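Local coordinates for Alr4995 protein (Nostoc sp., PDB 6LRF) that is probably a bifunctional enzyme of arginine breakdown, an arginine dihydrolase of the guanidine-modifying superfamily that also acts as an ornithine cyclodeaminase, at residues A187-S190 and Y191-R194; V20-P23 and W24-G27. All coordinates share one frame; numbering follows the deposited sequence.

In the fold
Both contacts are local turns in the N-terminal part of the chain. The centre of contact 1 lies about 4 Å from the centre of the chain, that of contact 2 about 26 Å. Contact 1 is the more interior, and no other chain of the assembly touches it. Contact 2 is peripheral, with an exposed Glu26 and a second subunit against it. Their nearest atoms are about 10 Å apart. They do not touch, and they hold different elements. Contact 1 starts helix 190-199, with a carboxylate as the cap. Contact 2 turns within the loop between strand 6-9 and helix 34-49. There backbone bonds do most of the polar work, and a selenomethionine and an indole give the apolar surface.

Contact 1: A187-S190 and Y191-R194; sequences AFDS and YSNR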
ATOM      1  N   ALA B 187      -6.765  28.635 -17.309  1.00 34.76           N
ATOM      2  CA  ALA B 187      -5.961  29.682 -16.691  1.00 29.19           C
ATOM      3  C   ALA B 187      -6.645  30.294 -15.471  1.00 27.85           C
ATOM      4  O   ALA B 187      -6.010  31.015 -14.714  1.00 28.83           O
ATOM      5  CB  ALA B 187      -5.628  30.777 -17.714  1.00 31.52           C
ATOM      6  N   PHE B 188      -7.928  29.994 -15.268  1.00 27.79           N
ATOM      7  CA  PHE B 188      -8.695  30.638 -14.198  1.00 27.99           C
ATOM      8  C   PHE B 188      -9.202  29.674 -13.115  1.00 31.91           C
ATOM      9  O   PHE B 188      -9.387  28.485 -13.376  1.00 35.54           O
ATOM     10  CB  PHE B 188      -9.875  31.385 -14.810  1.00 29.28           C
ATOM     11  CG  PHE B 188      -9.465  32.427 -15.816  1.00 32.73           C
ATOM     12  CD1 PHE B 188      -9.378  32.112 -17.164  1.00 30.04           C
ATOM     13  CD2 PHE B 188      -9.140  33.710 -15.405  1.00 24.70           C
ATOM     14  CE1 PHE B 188      -9.000  33.064 -18.093  1.00 29.87           C
ATOM     15  CE2 PHE B 188      -8.758  34.666 -16.328  1.00 25.78           C
ATOM     16  CZ  PHE B 188      -8.689  34.344 -17.671  1.00 26.54           C
ATOM     17  N   ASP B 189      -9.433  30.179 -11.906  1.00 28.55           N
ATOM     18  CA  ASP B 189     -10.004  29.325 -10.863  1.00 27.68           C
ATOM     19  C   ASP B 189     -11.487  29.070 -11.160  1.00 33.99           C
ATOM     20  O   ASP B 189     -12.041  29.605 -12.128  1.00 28.98           O
ATOM     21  CB  ASP B 189      -9.793  29.942  -9.463  1.00 27.32           C
ATOM     22  CG  ASP B 189     -10.640  31.194  -9.207  1.00 35.69           C
ATOM     23  OD1 ASP B 189     -11.371  31.653 -10.120  1.00 32.54           O
ATOM     24  OD2 ASP B 189     -10.564  31.738  -8.071  1.00 31.08           O
ATOM     25  N   SER B 190     -12.140  28.266 -10.331  1.00 29.71           N
ATOM     26  CA  SER B 190     -13.530  27.916 -10.584  1.00 29.77           C
ATOM     27  C   SER B 190     -14.456  29.136 -10.474  1.00 28.83           C
ATOM     28  O   SER B 190     -15.365  29.317 -11.293  1.00 28.59           O
ATOM     29  CB  SER B 190     -13.979  26.822  -9.613  1.00 31.21           C
ATOM     30  OG  SER B 190     -14.289  27.385  -8.346  1.00 36.82           O
ATOM     31  N   TYR B 191     -14.235  29.964  -9.456  1.00 27.50           N
ATOM     32  CA  TYR B 191     -15.007  31.199  -9.295  1.00 33.14           C
ATOM     33  C   TYR B 191     -14.978  32.054 -10.575  1.00 26.87           C
ATOM     34  O   TYR B 191     -15.999  32.565 -11.004  1.00 26.59           O
ATOM     35  CB  TYR B 191     -14.486  32.024  -8.104  1.00 31.73           C
ATOM     36  CG  TYR B 191     -14.539  31.294  -6.766  1.00 44.04           C
ATOM     37  CD1 TYR B 191     -15.757  31.075  -6.112  1.00 43.92           C
ATOM     38  CD2 TYR B 191     -13.374  30.826  -6.152  1.00 44.76           C
ATOM     39  CE1 TYR B 191     -15.815  30.408  -4.889  1.00 49.77           C
ATOM     40  CE2 TYR B 191     -13.424  30.162  -4.928  1.00 48.18           C
ATOM     41  CZ  TYR B 191     -14.648  29.956  -4.304  1.00 50.08           C
ATOM     42  OH  TYR B 191     -14.706  29.294  -3.091  1.00 56.00           O
ATOM     43  N   SER B 192     -13.807  32.185 -11.184  1.00 27.22           N
ATOM     44  CA  SER B 192     -13.641  33.069 -12.335  1.00 30.78           C
ATOM     45  C   SER B 192     -14.313  32.509 -13.584  1.00 30.17           C
ATOM     46  O   SER B 192     -14.938  33.257 -14.355  1.00 30.70           O
ATOM     47  CB  SER B 192     -12.156  33.320 -12.589  1.00 24.90           C
ATOM     48  OG  SER B 192     -11.583  33.923 -11.437  1.00 23.14           O
ATOM     49  N   ASN B 193     -14.196  31.194 -13.769  1.00 28.23           N
ATOM     50  CA  ASN B 193     -14.879  30.501 -14.861  1.00 29.53           C
ATOM     51  C   ASN B 193     -16.395  30.598 -14.748  1.00 30.01           C
ATOM     52  O   ASN B 193     -17.101  30.785 -15.745  1.00 28.91           O
ATOM     53  CB  ASN B 193     -14.442  29.039 -14.910  1.00 26.98           C
ATOM     54  CG  ASN B 193     -13.177  28.841 -15.738  1.00 29.91           C
ATOM     55  OD1 ASN B 193     -13.116  29.252 -16.900  1.00 34.04           O
ATOM     56  ND2 ASN B 193     -12.161  28.228 -15.144  1.00 25.86           N
ATOM     57  N   ARG B 194     -16.901  30.490 -13.529  1.00 27.54           N
ATOM     58  CA  ARG B 194     -18.332  30.659 -13.318  1.00 30.19           C
ATOM     59  C   ARG B 194     -18.740  32.066 -13.792  1.00 32.86           C
ATOM     60  O   ARG B 194     -19.759  32.231 -14.469  1.00 30.83           O
ATOM     61  CB  ARG B 194     -18.684  30.445 -11.838  1.00 30.41           C
ATOM     62  CG  ARG B 194     -19.799  29.438 -11.538  1.00 38.34           C
ATOM     63  CD  ARG B 194     -19.995  29.256 -10.003  1.00 31.36           C
ATOM     64  NE  ARG B 194     -18.800  28.682  -9.389  1.00 37.43           N
ATOM     65  CZ  ARG B 194     -18.339  28.990  -8.173  1.00 43.66           C
ATOM     66  NH1 ARG B 194     -18.977  29.882  -7.423  1.00 37.51           N
ATOM     67  NH2 ARG B 194     -17.227  28.410  -7.708  1.00 39.35           N
TER
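Asp189 is the N-cap of helix 190-199, its side chain accepting from Ser192 N, and Ser192 is its main partner. Asp189 OD1 takes two hydrogens from that one residue. Ser192 N lies 2.7 Å from Asp189 OD1, nearly along the C-O bond, with an N-H...O angle of 149°. Ser192 OG donates to the same Asp189 OD1 at 2.6 Å from above the carboxylate plane. The two donors reach OD1 from opposite faces. The carboxylate is set over the first turn because CG lies between the backbone N and the carbonyl carbon (chi1 70°). The other carboxylate oxygen, Asp189 OD2, meets the edge of the Tyr191 ring, 3.5 Å from Tyr191 CD2, with the carboxylate and ring planes 65° apart.

The first helical bonds follow. Asn193 N donates to Asp189 O at 3.1 Å, nearly straight, and Arg194 N is 3.0 Å from Ser190 O. Asn193 ND2 adds a weak bond to Asp189 O, but its stronger partner is Pro185 O. Arg194 bends back at chi3. Arg194 NH2 gives Ser190 OG a weak bond of 3.2 Å at the guanidinium edge, while one guanidinium face lies over Tyr191 CA; the stronger bond of this group is the salt bridge from NH1 to Glu341. Phe188 adds apolar packing, with Phe188 CB 3.7 Å from Ser192 CB.

Phe188 and Ser192 pack on strand 155-160, and at the end of that strand Arg160 meets Asp189 and donates its backbone N to Ser192 OG. Tyr191 leans on helix 340-352, which also carries Glu341, and the start of helix 190-199 is thus placed between one strand and one later helix.

Contact 2: V20-P23 and W24-G27; sequences VINP and WMEG
Met25 N donates to Asn22 O at 3.0 Å, with an N-H...O angle of 153°. This closes the first turn of the segment. Met25 N lies above the plane of that carbonyl. A second turn overlaps it, with Glu26 N 3.2 Å from Pro23 O.

Asn22 also uses its side chain on its own turn. Asn22 OD1 takes two weak bonds, from Trp24 N at 3.0 Å and from Met25 N at 3.4 Å. CG sits between the backbone N and the carbonyl carbon (chi1 71°), which brings OD1 back over the N-H groups of the turn. OD1 also lies at the edge of the indole, in its plane, and touches Trp24 CB. The amide and indole planes are 64° apart. ND2 turns to Ala258 O. With an alanine here, the N-H of Trp24 is likely to lose this weak acceptor, and Ala258 O the amide that donates to it.

Met25, deposited as selenomethionine, supplies the apolar side. Its chain is extended beyond CG and runs beside Ile21, with Met25 SE 3.8 Å from Ile21 CG1. It crosses the Asn22 side chain at about a right angle, bringing Met25 CE to 3.9 Å from Asn22 ND2. Val20 CG1 closes on Met25 CB, also at 3.9 Å, the two side chains sliding past each other in opposite directions.

Trp24 NE1 donates to Arg165 O, and the indole meets Trp479 of a neighbouring subunit edge-to-face. Pro23 packs on the same Trp479.

Two consecutive i to i+3 backbone bonds define a short 3-10 turn, and the weak bond from Trp24 N to Asn22 OD1 adds an Asx turn at its start. Here this combination bends the loop between strand 6-9 and helix 34-49 and presents Pro23 and Trp24 at a subunit interface.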
ATOM      1  N   VAL B  20      15.161  37.465 -15.397  1.00 50.78           N
ATOM      2  CA  VAL B  20      14.008  36.565 -15.369  1.00 49.18           C
ATOM      3  C   VAL B  20      12.987  37.055 -14.323  1.00 50.50           C
ATOM      4  O   VAL B  20      13.308  37.197 -13.133  1.00 44.58           O
ATOM      5  CB  VAL B  20      14.423  35.082 -15.075  1.00 49.98           C
ATOM      6  CG1 VAL B  20      13.242  34.134 -15.270  1.00 46.97           C
ATOM      7  CG2 VAL B  20      15.588  34.646 -15.965  1.00 44.47           C
ATOM      8  N   ILE B  21      11.769  37.342 -14.791  1.00 47.19           N
ATOM      9  CA  ILE B  21      10.665  37.769 -13.926  1.00 42.94           C
ATOM     10  C   ILE B  21       9.365  37.042 -14.267  1.00 37.01           C
ATOM     11  O   ILE B  21       8.349  37.255 -13.612  1.00 40.72           O
ATOM     12  CB  ILE B  21      10.408  39.305 -14.008  1.00 42.23           C
ATOM     13  CG1 ILE B  21      10.108  39.728 -15.451  1.00 39.31           C
ATOM     14  CG2 ILE B  21      11.572  40.089 -13.414  1.00 40.98           C
ATOM     15  CD1 ILE B  21       9.577  41.156 -15.591  1.00 46.04           C
ATOM     16  N   ASN B  22       9.389  36.212 -15.310  1.00 38.40           N
ATOM     17  CA  ASN B  22       8.288  35.288 -15.592  1.00 42.03           C
ATOM     18  C   ASN B  22       8.844  33.961 -16.144  1.00 47.80           C
ATOM     19  O   ASN B  22       9.968  33.930 -16.650  1.00 46.49           O
ATOM     20  CB  ASN B  22       7.249  35.925 -16.545  1.00 40.10           C
ATOM     21  CG  ASN B  22       7.746  36.080 -17.979  1.00 43.27           C
ATOM     22  OD1 ASN B  22       8.019  35.096 -18.661  1.00 42.22           O
ATOM     23  ND2 ASN B  22       7.800  37.325 -18.463  1.00 41.26           N
ATOM     24  N   PRO B  23       8.074  32.859 -16.030  1.00 49.55           N
ATOM     25  CA  PRO B  23       8.613  31.531 -16.378  1.00 52.81           C
ATOM     26  C   PRO B  23       9.056  31.366 -17.837  1.00 50.53           C
ATOM     27  O   PRO B  23       9.938  30.554 -18.106  1.00 51.75           O
ATOM     28  CB  PRO B  23       7.442  30.580 -16.067  1.00 48.19           C
ATOM     29  CG  PRO B  23       6.219  31.451 -16.069  1.00 48.09           C
ATOM     30  CD  PRO B  23       6.702  32.758 -15.499  1.00 50.16           C
ATOM     31  N   TRP B  24       8.463  32.111 -18.763  1.00 49.64           N
ATOM     32  CA  TRP B  24       8.851  32.000 -20.167  1.00 45.48           C
ATOM     33  C   TRP B  24      10.263  32.538 -20.431  1.00 46.76           C
ATOM     34  O   TRP B  24      10.865  32.238 -21.467  1.00 44.08           O
ATOM     35  CB  TRP B  24       7.858  32.741 -21.049  1.00 41.39           C
ATOM     36  CG  TRP B  24       6.471  32.214 -20.988  1.00 44.84           C
ATOM     37  CD1 TRP B  24       5.479  32.612 -20.139  1.00 39.42           C
ATOM     38  CD2 TRP B  24       5.902  31.200 -21.825  1.00 41.67           C
ATOM     39  NE1 TRP B  24       4.328  31.905 -20.393  1.00 40.29           N
ATOM     40  CE2 TRP B  24       4.560  31.031 -21.424  1.00 42.92           C
ATOM     41  CE3 TRP B  24       6.399  30.414 -22.872  1.00 47.35           C
ATOM     42  CZ2 TRP B  24       3.706  30.108 -22.032  1.00 43.45           C
ATOM     43  CZ3 TRP B  24       5.550  29.495 -23.480  1.00 45.09           C
ATOM     44  CH2 TRP B  24       4.220  29.349 -23.055  1.00 47.92           C
HETATM   45  N   MSE B  25      10.774  33.347 -19.501  1.00 47.86           N
HETATM   46  CA  MSE B  25      12.116  33.932 -19.612  1.00 49.03           C
HETATM   47  C   MSE B  25      13.211  32.996 -19.129  1.00 50.99           C
HETATM   48  O   MSE B  25      14.396  33.288 -19.286  1.00 53.18           O
HETATM   49  CB  MSE B  25      12.214  35.234 -18.814  1.00 47.31           C
HETATM   50  CG  MSE B  25      11.627  36.460 -19.508  1.00 54.36           C
HETATM   51 SE   MSE B  25      11.826  38.092 -18.426  1.00 68.99          SE
HETATM   52  CE  MSE B  25      10.902  39.362 -19.616  1.00 59.19           C
ATOM     53  N   GLU B  26      12.815  31.889 -18.515  1.00 54.72           N
ATOM     54  CA  GLU B  26      13.768  30.965 -17.917  1.00 54.79           C
ATOM     55  C   GLU B  26      14.729  30.400 -18.965  1.00 52.97           C
ATOM     56  O   GLU B  26      14.300  29.956 -20.037  1.00 52.37           O
ATOM     57  CB  GLU B  26      13.021  29.842 -17.199  1.00 53.16           C
ATOM     58  CG  GLU B  26      13.210  29.842 -15.694  1.00 59.39           C
ATOM     59  CD  GLU B  26      14.668  29.713 -15.300  1.00 67.40           C
ATOM     60  OE1 GLU B  26      15.333  28.770 -15.797  1.00 62.61           O
ATOM     61  OE2 GLU B  26      15.145  30.549 -14.494  1.00 65.79           O
ATOM     62  N   GLY B  27      16.028  30.452 -18.667  1.00 52.01           N
ATOM     63  CA  GLY B  27      17.049  29.928 -19.562  1.00 55.63           C
ATOM     64  C   GLY B  27      17.110  30.596 -20.929  1.00 60.94           C
ATOM     65  O   GLY B  27      17.562  29.992 -21.908  1.00 55.19           O
TER